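Long-range contacts in aminopeptidase N family protein (Idiomarina loihiensis L2TR, PDB 4FGM), which binds zinc and belongs to the M61 peptidase family, probably acting as an aminopeptidase that removes residues from the N-termini of peptides: residues Tyr299-Glu307 / Gly418-Asn426; Ala344-Ser355 / Pro370-Gly380. All coordinates share one frame; numbering follows the deposited sequence.

Both contacts sit in the helical zinc-binding domain, with centres about 16 Å apart. Along the chain they are nested: 299-307 comes first, then both halves of contact 2, 344-355 and 370-380, and finally 418-426, so contact 1 closes a mostly helical loop that holds contact 2 inside it. The two touch where the hydroxyl of S355 lies between T300 O and L303 N, probably hydrogen-bonded to both, so helix 351-356 rests against the turn leading into helix 303-306. They meet again at the active site: E307 of contact 1 binds zinc, Y377 of contact 2 reaches the bound maleic acid, and their side chains are in contact.

Contact 1. Residues Tyr299-Glu307 / Gly418-Asn426; sequences YTEQLWFYE and GTADDTVIN. With ZN (zinc ion), chain C; MAE (maleic acid), chain B.
V424 CG2 sits over one face of the F305 ring, a CH-pi contact 4.1 Å from its centroid, while V424 CG1 reaches W304 CH2. F305 CB covers one face of the W304 indole, with E301 O and a water at its edge; F305 CD1 lies over the Y306 ring, whose edge meets Q302 OE1 and T419 OG1. These residues lead to E307, the glutamate that follows the HExxH helix in this gluzincin-type site and joins H273 and H277 on zinc, with OE1 2.2 Å from the metal.

Beside the rings, T419 OG1 accepts from Y306 OH (2.6 Å) and donates to Q302 OE1 (2.6 Å), lying in that carbonyl plane. Q302 NE2 donates to T419 O (3.0 Å), meeting that carbonyl from above its plane, and to the anti lone pair of D421 OD1 (2.8 Å), fixing the amide's rotation; the Q302 amide and D421 carboxylate planes are 80° apart. E301 and D421 stack their carboxylates nearly parallel, probably at some electrostatic cost, which waters and Y445, the partner of E301 OE2, would ease. One water donates to E301 OE2 and D421 O and accepts from W304 NE1 at 2.8 Å.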
loop_
_atom_site.group_PDB
_atom_site.type_symbol
_atom_site.label_atom_id
_atom_site.label_comp_id
_atom_site.label_asym_id
_atom_site.label_seq_id
_atom_site.Cartn_x
_atom_site.Cartn_y
_atom_site.Cartn_z
ATOM N N TYR A 299 8.644 15.498 -4.219
ATOM C CA TYR A 299 9.743 14.688 -3.722
ATOM C C TYR A 299 10.031 14.724 -2.227
ATOM O O TYR A 299 10.045 15.783 -1.613
ATOM C CB TYR A 299 11.017 15.077 -4.481
ATOM C CG TYR A 299 10.879 15.034 -5.990
ATOM C CD1 TYR A 299 10.950 13.825 -6.683
ATOM C CD2 TYR A 299 10.673 16.204 -6.725
ATOM C CE1 TYR A 299 10.820 13.780 -8.070
ATOM C CE2 TYR A 299 10.545 16.170 -8.112
ATOM C CZ TYR A 299 10.619 14.954 -8.781
ATOM O OH TYR A 299 10.479 14.896 -10.154
ATOM N N THR A 300 10.268 13.549 -1.658
ATOM C CA THR A 300 10.618 13.419 -0.252
ATOM C C THR A 300 11.301 12.066 -0.048
ATOM O O THR A 300 10.859 11.049 -0.581
ATOM C CB THR A 300 9.386 13.517 0.685
ATOM O OG1 THR A 300 9.818 13.367 2.045
ATOM C CG2 THR A 300 8.360 12.434 0.362
ATOM N N GLU A 301 12.386 12.065 0.715
ATOM C CA GLU A 301 13.136 10.842 0.984
ATOM C C GLU A 301 12.660 10.183 2.267
ATOM O O GLU A 301 13.257 9.205 2.715
ATOM C CB GLU A 301 14.622 11.160 1.143
ATOM C CG GLU A 301 14.918 12.023 2.375
ATOM C CD GLU A 301 16.401 12.226 2.612
ATOM O OE1 GLU A 301 17.100 12.692 1.685
ATOM O OE2 GLU A 301 16.863 11.919 3.732
ATOM N N GLN A 302 11.587 10.708 2.854
ATOM C CA GLN A 302 11.090 10.179 4.118
ATOM C C GLN A 302 10.180 8.947 4.104
ATOM O O GLN A 302 9.746 8.489 5.164
ATOM C CB GLN A 302 10.408 11.306 4.890
ATOM C CG GLN A 302 11.353 12.443 5.249
ATOM C CD GLN A 302 10.654 13.588 5.950
ATOM O OE1 GLN A 302 9.940 13.387 6.933
ATOM N NE2 GLN A 302 10.863 14.798 5.451
ATOM N N LEU A 303 9.891 8.392 2.930
ATOM C CA LEU A 303 9.026 7.218 2.881
ATOM C C LEU A 303 9.631 6.002 3.587
ATOM O O LEU A 303 8.922 5.036 3.877
ATOM C CB LEU A 303 8.670 6.873 1.437
ATOM C CG LEU A 303 7.826 7.934 0.716
ATOM C CD1 LEU A 303 7.399 7.403 -0.646
ATOM C CD2 LEU A 303 6.597 8.287 1.549
ATOM N N TRP A 304 10.931 6.044 3.876
ATOM C CA TRP A 304 11.575 4.931 4.576
ATOM C C TRP A 304 10.976 4.871 5.973
ATOM O O TRP A 304 10.925 3.817 6.613
ATOM C CB TRP A 304 13.091 5.147 4.698
ATOM C CG TRP A 304 13.488 6.326 5.560
ATOM C CD1 TRP A 304 13.761 7.603 5.136
ATOM C CD2 TRP A 304 13.657 6.336 6.984
ATOM N NE1 TRP A 304 14.089 8.399 6.207
ATOM C CE2 TRP A 304 14.032 7.651 7.351
ATOM C CE3 TRP A 304 13.529 5.363 7.985
ATOM C CZ2 TRP A 304 14.281 8.016 8.677
ATOM C CZ3 TRP A 304 13.780 5.727 9.308
ATOM C CH2 TRP A 304 14.151 7.044 9.640
ATOM N N PHE A 305 10.523 6.025 6.445
ATOM C CA PHE A 305 9.931 6.117 7.762
ATOM C C PHE A 305 8.413 5.957 7.685
ATOM O O PHE A 305 7.823 5.115 8.374
ATOM C CB PHE A 305 10.316 7.461 8.405
ATOM C CG PHE A 305 9.632 7.729 9.720
ATOM C CD1 PHE A 305 8.374 8.346 9.761
ATOM C CD2 PHE A 305 10.231 7.340 10.916
ATOM C CE1 PHE A 305 7.722 8.569 10.979
ATOM C CE2 PHE A 305 9.593 7.556 12.140
ATOM C CZ PHE A 305 8.332 8.173 12.174
ATOM N N TYR A 306 7.783 6.751 6.829
ATOM C CA TYR A 306 6.335 6.697 6.699
ATOM C C TYR A 306 5.798 5.383 6.147
ATOM O O TYR A 306 4.680 4.982 6.464
ATOM C CB TYR A 306 5.858 7.908 5.895
ATOM C CG TYR A 306 5.958 9.147 6.743
ATOM C CD1 TYR A 306 5.132 9.306 7.862
ATOM C CD2 TYR A 306 6.951 10.097 6.519
ATOM C CE1 TYR A 306 5.300 10.374 8.739
ATOM C CE2 TYR A 306 7.131 11.170 7.394
ATOM C CZ TYR A 306 6.301 11.297 8.506
ATOM O OH TYR A 306 6.493 12.317 9.405
ATOM N N GLU A 307 6.592 4.704 5.330
ATOM C CA GLU A 307 6.162 3.416 4.811
ATOM C C GLU A 307 6.899 2.312 5.564
ATOM O O GLU A 307 6.306 1.288 5.908
ATOM C CB GLU A 307 6.427 3.308 3.307
ATOM C CG GLU A 307 5.460 4.114 2.441
ATOM C CD GLU A 307 4.001 3.788 2.722
ATOM O OE1 GLU A 307 3.738 2.808 3.438
ATOM O OE2 GLU A 307 3.118 4.510 2.223
ATOM N N GLY A 418 5.016 18.630 11.284
ATOM C CA GLY A 418 5.669 18.003 10.150
ATOM C C GLY A 418 7.108 17.630 10.448
ATOM O O GLY A 418 7.749 18.228 11.316
ATOM N N THR A 419 7.619 16.639 9.728
ATOM C CA THR A 419 8.990 16.186 9.917
ATOM C C THR A 419 9.860 16.530 8.717
ATOM O O THR A 419 9.432 16.380 7.572
ATOM C CB THR A 419 9.055 14.654 10.123
ATOM O OG1 THR A 419 8.482 13.990 8.987
ATOM C CG2 THR A 419 8.314 14.253 11.381
ATOM N N ALA A 420 11.073 17.006 8.987
ATOM C CA ALA A 420 12.028 17.333 7.928
ATOM C C ALA A 420 12.828 16.052 7.717
ATOM O O ALA A 420 12.736 15.125 8.530
ATOM C CB ALA A 420 12.947 18.468 8.361
ATOM N N ASP A 421 13.611 15.989 6.646
ATOM C CA ASP A 421 14.378 14.780 6.356
ATOM C C ASP A 421 15.241 14.257 7.493
ATOM O O ASP A 421 15.372 13.047 7.661
ATOM C CB ASP A 421 15.252 14.978 5.120
ATOM C CG ASP A 421 14.443 15.275 3.875
ATOM O OD1 ASP A 421 13.211 15.066 3.904
ATOM O OD2 ASP A 421 15.041 15.707 2.867
ATOM N N ASP A 422 15.812 15.154 8.289
ATOM C CA ASP A 422 16.687 14.738 9.385
ATOM C C ASP A 422 16.062 14.773 10.779
ATOM O O ASP A 422 16.722 14.455 11.767
ATOM C CB ASP A 422 17.964 15.589 9.370
ATOM C CG ASP A 422 17.706 17.038 9.745
ATOM O OD1 ASP A 422 16.663 17.593 9.330
ATOM O OD2 ASP A 422 18.557 17.629 10.445
ATOM N N THR A 423 14.788 15.139 10.856
ATOM C CA THR A 423 14.093 15.216 12.139
ATOM C C THR A 423 14.194 13.968 13.010
ATOM O O THR A 423 14.589 14.052 14.173
ATOM C CB THR A 423 12.593 15.535 11.945
ATOM O OG1 THR A 423 12.450 16.827 11.337
ATOM C CG2 THR A 423 11.861 15.519 13.291
ATOM N N VAL A 424 13.833 12.815 12.457
ATOM C CA VAL A 424 13.865 11.573 13.223
ATOM C C VAL A 424 15.252 11.172 13.734
ATOM O O VAL A 424 15.397 10.798 14.899
ATOM C CB VAL A 424 13.252 10.401 12.408
ATOM C CG1 VAL A 424 13.391 9.087 13.177
ATOM C CG2 VAL A 424 11.781 10.679 12.143
ATOM N N ILE A 425 16.276 11.246 12.888
ATOM C CA ILE A 425 17.610 10.867 13.351
ATOM C C ILE A 425 18.111 11.842 14.426
ATOM O O ILE A 425 18.656 11.416 15.449
ATOM C CB ILE A 425 18.635 10.788 12.185
ATOM C CG1 ILE A 425 19.906 10.087 12.672
ATOM C CG2 ILE A 425 18.964 12.178 11.657
ATOM C CD1 ILE A 425 20.962 9.892 11.598
ATOM N N ASN A 426 17.912 13.142 14.208
ATOM C CA ASN A 426 18.332 14.137 15.186
ATOM C C ASN A 426 17.560 13.952 16.486
ATOM O O ASN A 426 18.121 14.085 17.575
ATOM C CB ASN A 426 18.107 15.544 14.645
ATOM C CG ASN A 426 19.069 15.899 13.528
ATOM O OD1 ASN A 426 18.961 16.956 12.920
ATOM N ND2 ASN A 426 20.019 15.013 13.258
HETATM ZN ZN ZN C . 1.594 2.324 3.528
HETATM C C1 MAE B . 0.491 2.176 1.094
HETATM O O1 MAE B . 1.604 2.792 0.945
HETATM O O2 MAE B . -0.178 2.411 2.126
HETATM C C2 MAE B . 0.054 1.271 0.009
HETATM C C3 MAE B . -0.402 1.517 -1.217
HETATM C C4 MAE B . -0.587 2.828 -1.831
HETATM O O3 MAE B . -0.384 3.929 -1.285
HETATM O O4 MAE B . -0.945 2.787 -3.026
HETATM O O HOH W 1 11.253 15.954 2.322
HETATM O O HOH W 2 15.027 10.954 5.719
HETATM O O HOH W 3 13.858 14.836 0.650
HETATM O O HOH W 4 17.699 15.971 2.573
#

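Contact 2. Residues Ala344-Ser355 / Pro370-Gly380; sequences AGQYQQSVTESS and PNSIVSYYAKG. With MAE (maleic acid), chain B.
Q349 reaches across to the 370-380 segment with an extended side chain, CG anti to the backbone N (chi1 -174°), and its OE1 takes the V374 N-H at 3.0 Å, the bond nearly straight at the hydrogen (165°). The chain runs alongside I373 on the way, and OE1 passes close to I373 CB. Within the M61 catalytic domain, the turn at 344-349 and the start of helix 351-356 lie against the connection from helix 369-372 to helix 378-394.

V374 turns its side chain into the contact. CG1 lies against the carbonyl oxygens of Q349 and S350, and CG2 faces the Q346 backbone at CA. The carbonyl of V374 is gripped by S354, whose hydroxyl swings opposite its own backbone N (chi1 -180°) and donates from OG to V374 O at 2.7 Å, almost in line with the C=O. The same OG sits at the edge of the Y376 ring, near CD2. V351 CG2 packs on Y376 CA and CB, the two side chains crossing at about a right angle. At the other end of the contact, G345 N donates to P370 O (2.9 Å), and G345 CA comes up to I373 O.

S350 and E353 form a capping box on helix 351-356; S375 OG, ahead of the turn into helix 378-394, accepts from A378 N. K379, fully extended, carries NZ to E448 O and two waters, one near Q346 O and Q349 O, the other also accepting from V351 N.

Side chains thus satisfy both polar backbone groups of V374, which probably helps hold extended residues 373-375. Beyond them, Y377 OH donates to maleic acid O1 at 2.6 Å, consistent with a tyrosine placed to steady a substrate carbonyl at the zinc, as in other zinc peptidases of this clan.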
loop_
_atom_site.group_PDB
_atom_site.type_symbol
_atom_site.label_atom_id
_atom_site.label_comp_id
_atom_site.label_asym_id
_atom_site.label_seq_id
_atom_site.Cartn_x
_atom_site.Cartn_y
_atom_site.Cartn_z
ATOM N N ALA A 344 20.551 -7.523 -6.195
ATOM C CA ALA A 344 21.654 -6.574 -6.216
ATOM C C ALA A 344 21.205 -5.117 -6.104
ATOM O O ALA A 344 22.033 -4.228 -5.906
ATOM C CB ALA A 344 22.474 -6.770 -7.493
ATOM N N GLY A 345 19.901 -4.875 -6.230
ATOM C CA GLY A 345 19.380 -3.517 -6.144
ATOM C C GLY A 345 19.757 -2.766 -4.871
ATOM O O GLY A 345 19.941 -1.547 -4.882
ATOM N N GLN A 346 19.871 -3.495 -3.765
ATOM C CA GLN A 346 20.223 -2.895 -2.485
ATOM C C GLN A 346 21.592 -2.222 -2.528
ATOM O O GLN A 346 21.881 -1.348 -1.714
ATOM C CB GLN A 346 20.222 -3.961 -1.391
ATOM C CG GLN A 346 20.426 -3.413 0.010
ATOM C CD GLN A 346 20.314 -4.488 1.071
ATOM O OE1 GLN A 346 20.266 -4.195 2.260
ATOM N NE2 GLN A 346 20.282 -5.744 0.642
ATOM N N TYR A 347 22.431 -2.628 -3.476
ATOM C CA TYR A 347 23.764 -2.052 -3.593
ATOM C C TYR A 347 23.803 -0.995 -4.691
ATOM O O TYR A 347 24.849 -0.401 -4.962
ATOM C CB TYR A 347 24.795 -3.149 -3.882
ATOM C CG TYR A 347 24.794 -4.265 -2.859
ATOM C CD1 TYR A 347 24.141 -5.473 -3.112
ATOM C CD2 TYR A 347 25.410 -4.099 -1.615
ATOM C CE1 TYR A 347 24.099 -6.488 -2.153
ATOM C CE2 TYR A 347 25.371 -5.110 -0.650
ATOM C CZ TYR A 347 24.714 -6.299 -0.928
ATOM O OH TYR A 347 24.662 -7.295 0.021
ATOM N N GLN A 348 22.651 -0.753 -5.309
ATOM C CA GLN A 348 22.536 0.228 -6.388
ATOM C C GLN A 348 21.773 1.482 -5.974
ATOM O O GLN A 348 21.932 2.547 -6.579
ATOM C CB GLN A 348 21.829 -0.411 -7.590
ATOM C CG GLN A 348 22.715 -1.315 -8.423
ATOM C CD GLN A 348 23.561 -0.532 -9.408
ATOM O OE1 GLN A 348 23.738 0.681 -9.264
ATOM N NE2 GLN A 348 24.089 -1.220 -10.412
ATOM N N GLN A 349 20.961 1.359 -4.931
ATOM C CA GLN A 349 20.138 2.473 -4.488
ATOM C C GLN A 349 19.971 2.505 -2.969
ATOM O O GLN A 349 19.727 1.477 -2.338
ATOM C CB GLN A 349 18.769 2.346 -5.164
ATOM C CG GLN A 349 17.798 3.494 -4.955
ATOM C CD GLN A 349 16.436 3.199 -5.572
ATOM O OE1 GLN A 349 15.736 2.274 -5.147
ATOM N NE2 GLN A 349 16.061 3.978 -6.581
ATOM N N SER A 350 20.115 3.687 -2.378
ATOM C CA SER A 350 19.935 3.812 -0.936
ATOM C C SER A 350 18.435 3.910 -0.692
ATOM O O SER A 350 17.674 4.243 -1.604
ATOM C CB SER A 350 20.644 5.060 -0.390
ATOM O OG SER A 350 20.092 6.254 -0.908
ATOM N N VAL A 351 18.011 3.615 0.532
ATOM C CA VAL A 351 16.596 3.652 0.874
ATOM C C VAL A 351 15.987 5.049 0.724
ATOM O O VAL A 351 14.837 5.191 0.291
ATOM C CB VAL A 351 16.361 3.122 2.314
ATOM C CG1 VAL A 351 16.728 4.183 3.338
ATOM C CG2 VAL A 351 14.919 2.681 2.476
ATOM N N THR A 352 16.754 6.081 1.067
ATOM C CA THR A 352 16.256 7.445 0.953
ATOM C C THR A 352 16.144 7.836 -0.512
ATOM O O THR A 352 15.229 8.562 -0.907
ATOM C CB THR A 352 17.176 8.452 1.675
ATOM O OG1 THR A 352 18.539 8.231 1.284
ATOM C CG2 THR A 352 17.038 8.299 3.176
ATOM N N GLU A 353 17.087 7.356 -1.313
ATOM C CA GLU A 353 17.089 7.631 -2.746
ATOM C C GLU A 353 15.846 6.992 -3.375
ATOM O O GLU A 353 15.207 7.583 -4.240
ATOM C CB GLU A 353 18.367 7.066 -3.379
ATOM C CG GLU A 353 18.440 7.166 -4.887
ATOM C CD GLU A 353 19.715 6.548 -5.444
ATOM O OE1 GLU A 353 20.464 5.914 -4.658
ATOM O OE2 GLU A 353 19.961 6.690 -6.666
ATOM N N SER A 354 15.502 5.792 -2.916
ATOM C CA SER A 354 14.338 5.072 -3.423
ATOM C C SER A 354 13.042 5.830 -3.113
ATOM O O SER A 354 12.134 5.895 -3.951
ATOM C CB SER A 354 14.278 3.667 -2.811
ATOM O OG SER A 354 13.161 2.939 -3.288
ATOM N N SER A 355 12.960 6.392 -1.908
ATOM C CA SER A 355 11.788 7.156 -1.494
ATOM C C SER A 355 11.664 8.383 -2.392
ATOM O O SER A 355 10.588 8.693 -2.913
ATOM C CB SER A 355 11.940 7.600 -0.037
ATOM O OG SER A 355 10.941 8.533 0.346
ATOM N N PRO A 370 14.621 -5.924 -9.026
ATOM C CA PRO A 370 15.507 -6.590 -8.059
ATOM C C PRO A 370 16.996 -6.326 -8.283
ATOM O O PRO A 370 17.799 -6.506 -7.367
ATOM C CB PRO A 370 15.162 -8.072 -8.223
ATOM C CG PRO A 370 13.778 -8.062 -8.803
ATOM C CD PRO A 370 13.828 -6.915 -9.774
ATOM N N ASN A 371 17.359 -5.896 -9.490
ATOM C CA ASN A 371 18.761 -5.625 -9.819
ATOM C C ASN A 371 19.154 -4.150 -9.730
ATOM O O ASN A 371 20.344 -3.821 -9.735
ATOM C CB ASN A 371 19.082 -6.065 -11.253
ATOM C CG ASN A 371 18.680 -7.495 -11.547
ATOM O OD1 ASN A 371 19.038 -8.423 -10.817
ATOM N ND2 ASN A 371 17.948 -7.683 -12.642
ATOM N N SER A 372 18.169 -3.259 -9.649
ATOM C CA SER A 372 18.477 -1.831 -9.666
ATOM C C SER A 372 17.872 -0.922 -8.609
ATOM O O SER A 372 18.252 0.244 -8.525
ATOM C CB SER A 372 18.124 -1.271 -11.047
ATOM O OG SER A 372 16.754 -1.515 -11.347
ATOM N N ILE A 373 16.928 -1.418 -7.819
ATOM C CA ILE A 373 16.329 -0.577 -6.788
ATOM C C ILE A 373 16.171 -1.335 -5.484
ATOM O O ILE A 373 16.390 -2.544 -5.421
ATOM C CB ILE A 373 14.932 -0.034 -7.203
ATOM C CG1 ILE A 373 13.902 -1.157 -7.186
ATOM C CG2 ILE A 373 14.996 0.604 -8.586
ATOM C CD1 ILE A 373 12.479 -0.673 -7.399
ATOM N N VAL A 374 15.808 -0.616 -4.432
ATOM C CA VAL A 374 15.594 -1.242 -3.138
ATOM C C VAL A 374 14.216 -0.789 -2.665
ATOM O O VAL A 374 13.750 0.278 -3.049
ATOM C CB VAL A 374 16.691 -0.825 -2.126
ATOM C CG1 VAL A 374 16.547 0.648 -1.758
ATOM C CG2 VAL A 374 16.621 -1.719 -0.891
ATOM N N SER A 375 13.554 -1.603 -1.853
ATOM C CA SER A 375 12.223 -1.263 -1.366
ATOM C C SER A 375 12.290 -0.452 -0.078
ATOM O O SER A 375 12.822 -0.924 0.933
ATOM C CB SER A 375 11.415 -2.542 -1.122
ATOM O OG SER A 375 10.114 -2.257 -0.636
ATOM N N TYR A 376 11.762 0.768 -0.107
ATOM C CA TYR A 376 11.765 1.591 1.096
ATOM C C TYR A 376 10.736 1.027 2.065
ATOM O O TYR A 376 10.703 1.391 3.242
ATOM C CB TYR A 376 11.483 3.064 0.768
ATOM C CG TYR A 376 10.265 3.337 -0.091
ATOM C CD1 TYR A 376 8.980 3.340 0.460
ATOM C CD2 TYR A 376 10.404 3.632 -1.453
ATOM C CE1 TYR A 376 7.865 3.638 -0.322
ATOM C CE2 TYR A 376 9.295 3.930 -2.246
ATOM C CZ TYR A 376 8.029 3.932 -1.672
ATOM O OH TYR A 376 6.934 4.231 -2.448
ATOM N N TYR A 377 9.909 0.111 1.563
ATOM C CA TYR A 377 8.907 -0.558 2.385
ATOM C C TYR A 377 9.624 -1.636 3.187
ATOM O O TYR A 377 9.637 -1.613 4.417
ATOM C CB TYR A 377 7.856 -1.254 1.517
ATOM C CG TYR A 377 6.752 -0.375 1.002
ATOM C CD1 TYR A 377 5.643 -0.078 1.795
ATOM C CD2 TYR A 377 6.796 0.139 -0.291
ATOM C CE1 TYR A 377 4.600 0.705 1.307
ATOM C CE2 TYR A 377 5.761 0.922 -0.787
ATOM C CZ TYR A 377 4.668 1.195 0.018
ATOM O OH TYR A 377 3.631 1.934 -0.481
ATOM N N ALA A 378 10.217 -2.582 2.461
ATOM C CA ALA A 378 10.917 -3.716 3.063
ATOM C C ALA A 378 12.166 -3.335 3.846
ATOM O O ALA A 378 12.320 -3.738 5.000
ATOM C CB ALA A 378 11.263 -4.744 1.989
ATOM N N LYS A 379 13.062 -2.564 3.235
ATOM C CA LYS A 379 14.263 -2.175 3.955
ATOM C C LYS A 379 13.915 -1.219 5.098
ATOM O O LYS A 379 14.563 -1.227 6.146
ATOM C CB LYS A 379 15.296 -1.538 3.025
ATOM C CG LYS A 379 16.643 -1.391 3.711
ATOM C CD LYS A 379 17.745 -0.926 2.784
ATOM C CE LYS A 379 19.070 -0.866 3.542
ATOM N NZ LYS A 379 20.211 -0.463 2.669
ATOM N N GLY A 380 12.890 -0.398 4.895
ATOM C CA GLY A 380 12.478 0.511 5.950
ATOM C C GLY A 380 11.992 -0.333 7.117
ATOM O O GLY A 380 12.191 0.007 8.285
HETATM C C1 MAE B . 0.491 2.176 1.094
HETATM O O1 MAE B . 1.604 2.792 0.945
HETATM O O2 MAE B . -0.178 2.411 2.126
HETATM C C2 MAE B . 0.054 1.271 0.009
HETATM C C3 MAE B . -0.402 1.517 -1.217
HETATM C C4 MAE B . -0.587 2.828 -1.831
HETATM O O3 MAE B . -0.384 3.929 -1.285
HETATM O O4 MAE B . -0.945 2.787 -3.026
HETATM O O HOH W 5 19.886 -9.157 -8.510
HETATM O O HOH W 6 20.249 -0.013 -0.080
HETATM O O HOH W 7 19.854 2.581 2.154
#